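Local atomic coordinates of omega transaminase (Pseudomonas sp., PDB entry 5LHA), a protein that catalyses amino-group transfer as a pyridoxal-phosphate-dependent omega-transaminase of fold type I, captured here with the aminated cofactor pyridoxamine phosphate. Residues I47-I50 with R54-D57; E104-M109 with A116-S121; G108-E113 with L289-G294. All coordinates share one frame; numbering follows the deposited sequence.

In the fold
Contact 1 comes first along the chain and stands apart: its centre lies about 35 Å from that of contact 2 and 31 Å from contact 3's. It is a hairpin in the mixed sheet that also holds strand 421-426. Contacts 2 and 3, centres about 7 Å apart, share G108 and M109 at the end of helix 97-109 and start from the same stretch; 116-121 follows closely, 289-294 only some 175 residues later. Both lean on a separate seven-stranded sheet, contact 2 on strand 115-121, outermost within the chain, contact 3 on inner strand 288-291, on the two sides of strand 303-308. The helix end thus sits on the sheet that leads to the cofactor lysine. The second subunit approaches all three.

Contact 1: residues I47-I50 with R54-D57; sequences ITDI and RMLD
Two methyl groups of I47, CG2 and CD1, lie over one face of the D57 carboxylate, with CD1 3.9 Å from D57 OD1 and CG2 4.0 Å from D57 OD2. The carboxylate oxygens are gripped by other partners: OD1 by Y88 OH of the second subunit and OD2 by H69, while weak bonds to the backbone N of G60 and G61 cap the turn into the following helix. Y88 of the second subunit also packs on I47. Between the strands, I47 and M55 form an antiparallel hydrogen-bonded pair. I47 N gives M55 O a nearly straight bond of 3.0 Å (174°), and M55 N returns one of 2.9 Å to I47 O. On the buried face that carries both side chains, I47 CG1 meets M55 CG at 3.6 Å, the two chains crossing at a slant. M55 starts with CG wedged between its backbone N and carbonyl carbon (chi1 65°), then bends twice. This carries CE back across the neighbouring strand to 3.8 Å from D49 N. L422 and I39 extend the apolar layer. The other face holds T48 and R54, a non-hydrogen-bonded pair where OG1 of T48 lies 4.1 Å from CB of R54 and the guanidinium leads away. Beyond them D49 OD1 accepts a bond from Q53 N and fastens the turn. The whole is a beta hairpin, the second half of an antiparallel meander begun by strand 37-43.

Contact 2: residues E104-M109 with A116-S121; sequences ERLTGM and ARVLFS
A116 meets the helix through its carbonyl: CG2 of T107 rests 3.6 Å from A116 O. T107 presents this methyl because OG1 is tucked between its own backbone N and carbonyl carbon (chi1 50°), turned to the helix and bonded to A103 O. At R117 the chain folds its guanidinium back, and NH1 donates 3.1 Å to A116 O from well above the carbonyl plane, although the oxygen lies close to the guanidinium plane; NE makes a salt bridge to E316. A116 and R117 together face F307 in a classic beta bulge. The strand is the outermost of this chain's seven-stranded sheet in a fold type I aminotransferase, with backbone hydrogen bonds from V118 to the second subunit, and the axes of 104-109 and 116-121 come within 8.3 Å at 129°. V118 points both branches into the interface, CG2 to T107 CG2 at 3.9 Å and CG1 to L106 CD1 at 4.2 Å. CG1, anti to the backbone N (chi1 -169°), also sits 3.6 Å above the centre of the F120 ring. F120 reaches back to the helix, its CE1 3.6 Å from L106 CD1, which approaches the ring obliquely. V99, L102 and A103 touch the same side chain, as does F21 of the second subunit.

Contact 3: residues G108-E113 with L289-G294; sequences GMFAQE and LCLAKG. With PMP (4'-deoxy-4'-aminopyridoxal-5'-phosphate), chain E.
The contact across the segments is apolar, and a CH-pi interaction leads it: L289 CD1 lies over one face of the F110 ring, 4.1 Å from its centroid and 20° off the normal. On the opposite face M109 CB stands 4.1 Å above the plane, over the centre, which sandwiches the ring. Plain van der Waals packing adds L291, whose CD1 approaches F110 CE2 obliquely at 3.9 Å. F110 is the first residue to leave helical geometry, and L306 and L277 also touch its side chain. Among the polar links, R280 bonds to M109 O and forms a salt bridge with buried E113. Two residues past strand 288-291, K293 turns to the cofactor. Its chain is extended until a final bend (chi4 -74°), leaving CE 3.3 Å and NZ 3.5 Å from PMP N4A. NZ is hydrogen-bonded to L62 O and to T330 OG1 of the second subunit, which also binds PMP. With an alanine here these two oxygens would probably be left without their shared amine partner, and no amine would remain beside PMP N4A. With NZ still 3.9 Å from PMP C4A, lysine and cofactor are separate, as expected for the aminated half of a transamination cycle.

Contact 1: residues I47-I50 with R54-D57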
ATOM      1  N   ILE A  47      40.488   0.684 -22.213  1.00 32.47           N
ATOM      2  CA  ILE A  47      39.443   0.890 -23.210  1.00 31.19           C
ATOM      3  C   ILE A  47      39.832   2.067 -24.098  1.00 29.95           C
ATOM      4  O   ILE A  47      40.593   2.955 -23.704  1.00 29.43           O
ATOM      5  CB  ILE A  47      38.049   1.128 -22.582  1.00 29.41           C
ATOM      6  CG1 ILE A  47      38.063   2.381 -21.711  1.00 30.45           C
ATOM      7  CG2 ILE A  47      37.631  -0.081 -21.767  1.00 30.76           C
ATOM      8  CD1 ILE A  47      36.872   2.534 -20.805  1.00 29.97           C
ATOM      9  N   THR A  48      39.286   2.063 -25.312  1.00 28.76           N
ATOM     10  CA  THR A  48      39.595   3.060 -26.328  1.00 29.74           C
ATOM     11  C   THR A  48      38.296   3.577 -26.931  1.00 30.16           C
ATOM     12  O   THR A  48      37.413   2.784 -27.276  1.00 29.58           O
ATOM     13  CB  THR A  48      40.506   2.457 -27.400  1.00 30.38           C
ATOM     14  OG1 THR A  48      41.574   1.751 -26.759  1.00 32.49           O
ATOM     15  CG2 THR A  48      41.107   3.538 -28.304  1.00 30.24           C
ATOM     16  N   ASP A  49      38.180   4.894 -27.071  1.00 30.19           N
ATOM     17  CA  ASP A  49      36.956   5.468 -27.603  1.00 30.27           C
ATOM     18  C   ASP A  49      37.014   5.518 -29.130  1.00 29.40           C
ATOM     19  O   ASP A  49      37.980   5.075 -29.751  1.00 30.97           O
ATOM     20  CB  ASP A  49      36.696   6.843 -26.976  1.00 31.96           C
ATOM     21  CG  ASP A  49      37.764   7.865 -27.306  1.00 33.72           C
ATOM     22  OD1 ASP A  49      38.569   7.647 -28.225  1.00 34.47           O
ATOM     23  OD2 ASP A  49      37.798   8.905 -26.623  1.00 35.33           O
ATOM     24  N   ILE A  50      35.943   6.023 -29.749  1.00 29.04           N
ATOM     25  CA  ILE A  50      35.877   6.135 -31.204  1.00 28.74           C
ATOM     26  C   ILE A  50      36.850   7.160 -31.763  1.00 31.05           C
ATOM     27  O   ILE A  50      37.014   7.237 -32.985  1.00 28.77           O
ATOM     28  CB  ILE A  50      34.462   6.513 -31.690  1.00 24.82           C
ATOM     29  CG1 ILE A  50      34.023   7.857 -31.071  1.00 25.86           C
ATOM     30  CG2 ILE A  50      33.495   5.384 -31.405  1.00 20.28           C
ATOM     31  CD1 ILE A  50      32.788   8.516 -31.708  1.00 21.35           C
ATOM     32  N   ARG A  54      43.080   6.243 -25.607  1.00 34.18           N
ATOM     33  CA  ARG A  54      43.152   5.075 -24.738  1.00 34.89           C
ATOM     34  C   ARG A  54      43.188   5.506 -23.279  1.00 35.52           C
ATOM     35  O   ARG A  54      43.894   6.453 -22.919  1.00 35.11           O
ATOM     36  CB  ARG A  54      44.395   4.246 -25.071  1.00 37.07           C
ATOM     37  CG  ARG A  54      44.775   3.182 -24.047  1.00 39.07           C
ATOM     38  CD  ARG A  54      46.033   2.436 -24.499  1.00 42.29           C
ATOM     39  NE  ARG A  54      47.260   3.146 -24.139  1.00 45.88           N
ATOM     40  CZ  ARG A  54      48.241   2.625 -23.404  1.00 49.48           C
ATOM     41  NH1 ARG A  54      48.151   1.378 -22.958  1.00 51.65           N
ATOM     42  NH2 ARG A  54      49.315   3.351 -23.121  1.00 49.99           N
ATOM     43  N   MET A  55      42.418   4.813 -22.436  1.00 34.86           N
ATOM     44  CA  MET A  55      42.349   5.164 -21.026  1.00 33.77           C
ATOM     45  C   MET A  55      42.246   3.908 -20.173  1.00 30.98           C
ATOM     46  O   MET A  55      41.598   2.929 -20.559  1.00 30.22           O
ATOM     47  CB  MET A  55      41.153   6.104 -20.765  1.00 34.06           C
ATOM     48  CG  MET A  55      39.786   5.471 -21.008  1.00 35.10           C
ATOM     49  SD  MET A  55      38.589   6.572 -21.815  1.00 37.06           S
ATOM     50  CE  MET A  55      38.873   6.184 -23.545  1.00 36.94           C
ATOM     51  N   LEU A  56      42.890   3.942 -19.009  1.00 29.79           N
ATOM     52  CA  LEU A  56      42.726   2.860 -18.053  1.00 31.71           C
ATOM     53  C   LEU A  56      41.284   2.841 -17.576  1.00 30.36           C
ATOM     54  O   LEU A  56      40.710   3.880 -17.243  1.00 31.51           O
ATOM     55  CB  LEU A  56      43.681   3.035 -16.872  1.00 33.46           C
ATOM     56  CG  LEU A  56      43.813   1.855 -15.902  1.00 33.88           C
ATOM     57  CD1 LEU A  56      44.326   0.614 -16.608  1.00 34.90           C
ATOM     58  CD2 LEU A  56      44.719   2.202 -14.730  1.00 32.70           C
ATOM     59  N   ASP A  57      40.707   1.645 -17.518  1.00 29.61           N
ATOM     60  CA  ASP A  57      39.296   1.496 -17.167  1.00 28.77           C
ATOM     61  C   ASP A  57      39.172   1.461 -15.647  1.00 29.35           C
ATOM     62  O   ASP A  57      38.953   0.420 -15.023  1.00 28.54           O
ATOM     63  CB  ASP A  57      38.709   0.242 -17.798  1.00 27.09           C
ATOM     64  CG  ASP A  57      37.209   0.170 -17.637  1.00 24.07           C
ATOM     65  OD1 ASP A  57      36.620   1.163 -17.184  1.00 23.90           O
ATOM     66  OD2 ASP A  57      36.622  -0.881 -17.936  1.00 22.95           O
TER

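Contact 2: residues E104-M109 with A116-S121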
ATOM      1  N   GLU A 104      25.700 -26.463  -8.891  1.00 37.24           N
ATOM      2  CA  GLU A 104      26.610 -27.257  -8.073  1.00 37.91           C
ATOM      3  C   GLU A 104      27.849 -26.451  -7.703  1.00 34.53           C
ATOM      4  O   GLU A 104      28.307 -26.490  -6.556  1.00 33.62           O
ATOM      5  CB  GLU A 104      26.994 -28.530  -8.826  1.00 42.91           C
ATOM      6  CG  GLU A 104      27.976 -29.440  -8.104  1.00 49.65           C
ATOM      7  CD  GLU A 104      27.323 -30.278  -7.009  1.00 54.17           C
ATOM      8  OE1 GLU A 104      26.075 -30.331  -6.943  1.00 55.35           O
ATOM      9  OE2 GLU A 104      28.067 -30.891  -6.215  1.00 56.14           O
ATOM     10  N   ARG A 105      28.396 -25.708  -8.671  1.00 33.36           N
ATOM     11  CA  ARG A 105      29.606 -24.921  -8.449  1.00 32.88           C
ATOM     12  C   ARG A 105      29.374 -23.824  -7.417  1.00 33.58           C
ATOM     13  O   ARG A 105      30.189 -23.627  -6.513  1.00 34.54           O
ATOM     14  CB  ARG A 105      30.075 -24.318  -9.779  1.00 32.85           C
ATOM     15  CG  ARG A 105      31.308 -23.436  -9.695  1.00 31.71           C
ATOM     16  CD  ARG A 105      32.587 -24.243  -9.699  1.00 31.51           C
ATOM     17  NE  ARG A 105      33.754 -23.376  -9.559  1.00 29.94           N
ATOM     18  CZ  ARG A 105      34.496 -22.938 -10.571  1.00 28.64           C
ATOM     19  NH1 ARG A 105      34.215 -23.289 -11.818  1.00 26.11           N
ATOM     20  NH2 ARG A 105      35.532 -22.151 -10.325  1.00 30.51           N
ATOM     21  N   LEU A 106      28.275 -23.085  -7.553  1.00 34.49           N
ATOM     22  CA  LEU A 106      28.005 -21.972  -6.648  1.00 36.46           C
ATOM     23  C   LEU A 106      27.768 -22.458  -5.223  1.00 38.31           C
ATOM     24  O   LEU A 106      28.343 -21.925  -4.264  1.00 38.05           O
ATOM     25  CB  LEU A 106      26.808 -21.176  -7.166  1.00 38.48           C
ATOM     26  CG  LEU A 106      27.094 -20.359  -8.430  1.00 38.42           C
ATOM     27  CD1 LEU A 106      25.818 -19.804  -9.043  1.00 37.85           C
ATOM     28  CD2 LEU A 106      28.068 -19.235  -8.104  1.00 38.16           C
ATOM     29  N   THR A 107      26.927 -23.479  -5.062  1.00 41.31           N
ATOM     30  CA  THR A 107      26.659 -24.015  -3.734  1.00 40.97           C
ATOM     31  C   THR A 107      27.919 -24.587  -3.093  1.00 39.77           C
ATOM     32  O   THR A 107      28.047 -24.583  -1.863  1.00 39.28           O
ATOM     33  CB  THR A 107      25.573 -25.081  -3.823  1.00 42.42           C
ATOM     34  OG1 THR A 107      25.916 -26.020  -4.850  1.00 45.35           O
ATOM     35  CG2 THR A 107      24.251 -24.443  -4.181  1.00 41.76           C
ATOM     36  N   GLY A 108      28.847 -25.098  -3.907  1.00 37.94           N
ATOM     37  CA  GLY A 108      30.111 -25.581  -3.369  1.00 37.33           C
ATOM     38  C   GLY A 108      31.009 -24.464  -2.872  1.00 35.19           C
ATOM     39  O   GLY A 108      31.658 -24.597  -1.831  1.00 33.73           O
ATOM     40  N   MET A 109      31.086 -23.361  -3.629  1.00 33.77           N
ATOM     41  CA  MET A 109      31.914 -22.222  -3.234  1.00 34.50           C
ATOM     42  C   MET A 109      31.451 -21.603  -1.928  1.00 34.83           C
ATOM     43  O   MET A 109      32.266 -21.065  -1.170  1.00 35.90           O
ATOM     44  CB  MET A 109      31.867 -21.131  -4.301  1.00 35.15           C
ATOM     45  CG  MET A 109      32.573 -21.425  -5.588  1.00 37.82           C
ATOM     46  SD  MET A 109      32.413 -19.950  -6.598  1.00 37.86           S
ATOM     47  CE  MET A 109      33.658 -18.900  -5.861  1.00 39.42           C
ATOM     48  N   ALA A 116      22.224 -23.676  -0.254  1.00 28.94           N
ATOM     49  CA  ALA A 116      21.721 -24.958  -0.732  1.00 32.51           C
ATOM     50  C   ALA A 116      21.072 -24.900  -2.106  1.00 33.16           C
ATOM     51  O   ALA A 116      21.183 -25.867  -2.865  1.00 32.20           O
ATOM     52  CB  ALA A 116      20.716 -25.544   0.270  1.00 34.26           C
ATOM     53  N   ARG A 117      20.409 -23.795  -2.451  1.00 33.48           N
ATOM     54  CA  ARG A 117      19.666 -23.673  -3.696  1.00 32.69           C
ATOM     55  C   ARG A 117      19.979 -22.340  -4.366  1.00 31.91           C
ATOM     56  O   ARG A 117      20.210 -21.328  -3.697  1.00 29.17           O
ATOM     57  CB  ARG A 117      18.154 -23.782  -3.450  1.00 32.47           C
ATOM     58  CG  ARG A 117      17.700 -25.123  -2.906  1.00 33.45           C
ATOM     59  CD  ARG A 117      17.678 -26.180  -3.996  1.00 35.70           C
ATOM     60  NE  ARG A 117      17.142 -27.455  -3.520  1.00 37.74           N
ATOM     61  CZ  ARG A 117      17.873 -28.411  -2.950  1.00 40.20           C
ATOM     62  NH1 ARG A 117      19.178 -28.252  -2.785  1.00 41.78           N
ATOM     63  NH2 ARG A 117      17.301 -29.536  -2.554  1.00 40.92           N
ATOM     64  N   VAL A 118      19.976 -22.355  -5.701  1.00 31.39           N
ATOM     65  CA  VAL A 118      20.192 -21.170  -6.522  1.00 30.17           C
ATOM     66  C   VAL A 118      18.943 -20.924  -7.355  1.00 28.81           C
ATOM     67  O   VAL A 118      18.376 -21.866  -7.923  1.00 26.55           O
ATOM     68  CB  VAL A 118      21.412 -21.315  -7.452  1.00 29.70           C
ATOM     69  CG1 VAL A 118      21.750 -19.968  -8.078  1.00 28.72           C
ATOM     70  CG2 VAL A 118      22.610 -21.907  -6.723  1.00 30.39           C
ATOM     71  N   LEU A 119      18.504 -19.665  -7.410  1.00 29.58           N
ATOM     72  CA  LEU A 119      17.526 -19.208  -8.392  1.00 28.54           C
ATOM     73  C   LEU A 119      18.230 -18.219  -9.313  1.00 28.10           C
ATOM     74  O   LEU A 119      18.548 -17.095  -8.904  1.00 26.35           O
ATOM     75  CB  LEU A 119      16.304 -18.586  -7.722  1.00 29.46           C
ATOM     76  CG  LEU A 119      15.001 -18.848  -8.483  1.00 32.43           C
ATOM     77  CD1 LEU A 119      13.811 -18.568  -7.597  1.00 34.16           C
ATOM     78  CD2 LEU A 119      14.918 -18.018  -9.761  1.00 33.88           C
ATOM     79  N   PHE A 120      18.451 -18.637 -10.559  1.00 29.98           N
ATOM     80  CA  PHE A 120      19.233 -17.878 -11.522  1.00 28.37           C
ATOM     81  C   PHE A 120      18.389 -16.779 -12.154  1.00 25.73           C
ATOM     82  O   PHE A 120      17.159 -16.842 -12.205  1.00 22.78           O
ATOM     83  CB  PHE A 120      19.784 -18.798 -12.620  1.00 29.09           C
ATOM     84  CG  PHE A 120      20.940 -19.658 -12.174  1.00 30.60           C
ATOM     85  CD1 PHE A 120      22.200 -19.113 -11.974  1.00 30.76           C
ATOM     86  CD2 PHE A 120      20.757 -21.009 -11.920  1.00 30.16           C
ATOM     87  CE1 PHE A 120      23.251 -19.906 -11.548  1.00 28.86           C
ATOM     88  CE2 PHE A 120      21.805 -21.796 -11.496  1.00 28.69           C
ATOM     89  CZ  PHE A 120      23.052 -21.243 -11.314  1.00 27.99           C
ATOM     90  N   SER A 121      19.083 -15.765 -12.651  1.00 25.95           N
ATOM     91  CA  SER A 121      18.456 -14.613 -13.275  1.00 25.17           C
ATOM     92  C   SER A 121      19.499 -13.960 -14.176  1.00 24.75           C
ATOM     93  O   SER A 121      20.472 -14.612 -14.574  1.00 26.45           O
ATOM     94  CB  SER A 121      17.873 -13.688 -12.190  1.00 24.37           C
ATOM     95  OG  SER A 121      18.891 -13.150 -11.356  1.00 21.30           O
TER

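Contact 3: residues G108-E113 with L289-G294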
ATOM      1  N   GLY A 108      28.847 -25.098  -3.907  1.00 37.94           N
ATOM      2  CA  GLY A 108      30.111 -25.581  -3.369  1.00 37.33           C
ATOM      3  C   GLY A 108      31.009 -24.464  -2.872  1.00 35.19           C
ATOM      4  O   GLY A 108      31.658 -24.597  -1.831  1.00 33.73           O
ATOM      5  N   MET A 109      31.086 -23.361  -3.629  1.00 33.77           N
ATOM      6  CA  MET A 109      31.914 -22.222  -3.234  1.00 34.50           C
ATOM      7  C   MET A 109      31.451 -21.603  -1.928  1.00 34.83           C
ATOM      8  O   MET A 109      32.266 -21.065  -1.170  1.00 35.90           O
ATOM      9  CB  MET A 109      31.867 -21.131  -4.301  1.00 35.15           C
ATOM     10  CG  MET A 109      32.573 -21.425  -5.588  1.00 37.82           C
ATOM     11  SD  MET A 109      32.413 -19.950  -6.598  1.00 37.86           S
ATOM     12  CE  MET A 109      33.658 -18.900  -5.861  1.00 39.42           C
ATOM     13  N   PHE A 110      30.151 -21.639  -1.662  1.00 34.79           N
ATOM     14  CA  PHE A 110      29.568 -20.988  -0.498  1.00 34.92           C
ATOM     15  C   PHE A 110      28.977 -22.005   0.472  1.00 33.28           C
ATOM     16  O   PHE A 110      27.938 -21.773   1.086  1.00 31.04           O
ATOM     17  CB  PHE A 110      28.523 -19.964  -0.927  1.00 33.82           C
ATOM     18  CG  PHE A 110      29.035 -18.978  -1.938  1.00 34.24           C
ATOM     19  CD1 PHE A 110      30.144 -18.196  -1.658  1.00 33.89           C
ATOM     20  CD2 PHE A 110      28.411 -18.830  -3.166  1.00 33.11           C
ATOM     21  CE1 PHE A 110      30.620 -17.292  -2.587  1.00 33.07           C
ATOM     22  CE2 PHE A 110      28.879 -17.920  -4.092  1.00 32.54           C
ATOM     23  CZ  PHE A 110      29.983 -17.152  -3.803  1.00 32.34           C
ATOM     24  N   ALA A 111      29.637 -23.157   0.605  1.00 34.71           N
ATOM     25  CA  ALA A 111      29.231 -24.105   1.632  1.00 33.60           C
ATOM     26  C   ALA A 111      29.436 -23.509   3.014  1.00 34.26           C
ATOM     27  O   ALA A 111      28.645 -23.755   3.931  1.00 34.85           O
ATOM     28  CB  ALA A 111      30.009 -25.408   1.486  1.00 33.96           C
ATOM     29  N   GLN A 112      30.485 -22.700   3.176  1.00 34.60           N
ATOM     30  CA  GLN A 112      30.714 -21.993   4.433  1.00 36.56           C
ATOM     31  C   GLN A 112      29.479 -21.233   4.887  1.00 36.83           C
ATOM     32  O   GLN A 112      29.260 -21.062   6.091  1.00 38.20           O
ATOM     33  CB  GLN A 112      31.901 -21.038   4.276  1.00 38.96           C
ATOM     34  CG  GLN A 112      32.238 -20.246   5.526  1.00 40.65           C
ATOM     35  CD  GLN A 112      33.462 -19.361   5.359  1.00 41.13           C
ATOM     36  OE1 GLN A 112      33.630 -18.379   6.086  1.00 41.76           O
ATOM     37  NE2 GLN A 112      34.330 -19.710   4.411  1.00 40.26           N
ATOM     38  N   GLU A 113      28.653 -20.780   3.948  1.00 35.96           N
ATOM     39  CA  GLU A 113      27.405 -20.107   4.272  1.00 33.67           C
ATOM     40  C   GLU A 113      26.197 -21.034   4.167  1.00 32.64           C
ATOM     41  O   GLU A 113      25.061 -20.556   4.203  1.00 31.10           O
ATOM     42  CB  GLU A 113      27.225 -18.880   3.377  1.00 32.96           C
ATOM     43  CG  GLU A 113      28.248 -17.771   3.636  1.00 32.24           C
ATOM     44  CD  GLU A 113      29.651 -18.141   3.197  1.00 31.86           C
ATOM     45  OE1 GLU A 113      29.788 -18.883   2.203  1.00 32.21           O
ATOM     46  OE2 GLU A 113      30.614 -17.706   3.865  1.00 32.50           O
ATOM     47  N   LEU A 289      22.161 -14.822  -0.505  1.00 29.25           N
ATOM     48  CA  LEU A 289      23.152 -14.084  -1.289  1.00 29.93           C
ATOM     49  C   LEU A 289      22.538 -13.622  -2.600  1.00 28.54           C
ATOM     50  O   LEU A 289      21.864 -14.407  -3.274  1.00 18.19           O
ATOM     51  CB  LEU A 289      24.378 -14.939  -1.607  1.00 31.13           C
ATOM     52  CG  LEU A 289      25.183 -15.453  -0.424  1.00 30.73           C
ATOM     53  CD1 LEU A 289      26.320 -16.336  -0.933  1.00 30.35           C
ATOM     54  CD2 LEU A 289      25.705 -14.277   0.395  1.00 29.75           C
ATOM     55  N   CYS A 290      22.772 -12.353  -2.950  1.00 29.74           N
ATOM     56  CA  CYS A 290      22.428 -11.781  -4.253  1.00 29.23           C
ATOM     57  C   CYS A 290      23.700 -11.487  -5.048  1.00 28.85           C
ATOM     58  O   CYS A 290      24.557 -10.721  -4.590  1.00 30.51           O
ATOM     59  CB  CYS A 290      21.596 -10.506  -4.083  1.00 29.38           C
ATOM     60  SG  CYS A 290      20.027 -10.688  -3.190  1.00 31.05           S
ATOM     61  N   LEU A 291      23.812 -12.073  -6.247  1.00 26.24           N
ATOM     62  CA  LEU A 291      25.014 -11.954  -7.071  1.00 26.56           C
ATOM     63  C   LEU A 291      24.703 -11.571  -8.515  1.00 26.30           C
ATOM     64  O   LEU A 291      23.688 -11.977  -9.089  1.00 26.94           O
ATOM     65  CB  LEU A 291      25.818 -13.256  -7.092  1.00 26.31           C
ATOM     66  CG  LEU A 291      26.309 -13.799  -5.759  1.00 25.73           C
ATOM     67  CD1 LEU A 291      26.581 -15.283  -5.898  1.00 28.19           C
ATOM     68  CD2 LEU A 291      27.557 -13.046  -5.334  1.00 24.03           C
ATOM     69  N   ALA A 292      25.635 -10.824  -9.109  1.00 23.63           N
ATOM     70  CA  ALA A 292      25.594 -10.490 -10.525  1.00 23.73           C
ATOM     71  C   ALA A 292      26.948  -9.950 -10.958  1.00 26.54           C
ATOM     72  O   ALA A 292      27.979 -10.316 -10.382  1.00 29.00           O
ATOM     73  CB  ALA A 292      24.496  -9.466 -10.822  1.00 22.65           C
ATOM     74  N   LYS A 293      26.945  -9.050 -11.941  1.00 27.24           N
ATOM     75  CA  LYS A 293      28.127  -8.310 -12.376  1.00 28.51           C
ATOM     76  C   LYS A 293      29.332  -9.207 -12.652  1.00 29.63           C
ATOM     77  O   LYS A 293      29.383  -9.901 -13.675  1.00 28.88           O
ATOM     78  CB  LYS A 293      28.490  -7.256 -11.328  1.00 28.72           C
ATOM     79  CG  LYS A 293      27.539  -6.069 -11.298  1.00 30.48           C
ATOM     80  CD  LYS A 293      28.040  -4.993 -10.359  1.00 31.53           C
ATOM     81  CE  LYS A 293      27.085  -3.807 -10.313  1.00 33.73           C
ATOM     82  NZ  LYS A 293      27.164  -2.989 -11.559  1.00 34.64           N
ATOM     83  N   GLY A 294      30.297  -9.219 -11.732  1.00 30.78           N
ATOM     84  CA  GLY A 294      31.525  -9.972 -11.936  1.00 30.04           C
ATOM     85  C   GLY A 294      31.331 -11.467 -12.100  1.00 29.55           C
ATOM     86  O   GLY A 294      32.270 -12.144 -12.536  1.00 29.12           O
TER
HETATM   87  N1  PMP E 501      22.578  -4.111  -5.877  1.00 22.49           N
HETATM   88  C2  PMP E 501      23.881  -3.642  -5.919  1.00 22.12           C
HETATM   89  C2A PMP E 501      24.717  -3.559  -4.670  1.00 21.84           C
HETATM   90  C3  PMP E 501      24.274  -2.908  -7.029  1.00 24.25           C
HETATM   91  O3  PMP E 501      25.394  -2.122  -6.977  1.00 21.07           O
HETATM   92  C4  PMP E 501      23.517  -2.964  -8.197  1.00 26.24           C
HETATM   93  C4A PMP E 501      23.992  -2.227  -9.431  1.00 27.87           C
HETATM   94  N4A PMP E 501      25.142  -1.403  -9.119  1.00 29.55           N
HETATM   95  C5  PMP E 501      22.323  -3.688  -8.223  1.00 24.64           C
HETATM   96  C6  PMP E 501      21.862  -4.263  -7.039  1.00 23.60           C
HETATM   97  C5A PMP E 501      21.556  -3.834  -9.529  1.00 23.74           C
HETATM   98  O4P PMP E 501      22.348  -4.494 -10.504  1.00 21.95           O
HETATM   99  P   PMP E 501      21.954  -4.521 -12.073  1.00 22.26           P
HETATM  100  O1P PMP E 501      22.453  -3.219 -12.673  1.00 17.88           O
HETATM  101  O2P PMP E 501      22.676  -5.682 -12.725  1.00 19.92           O
HETATM  102  O3P PMP E 501      20.460  -4.631 -12.295  1.00 16.06           O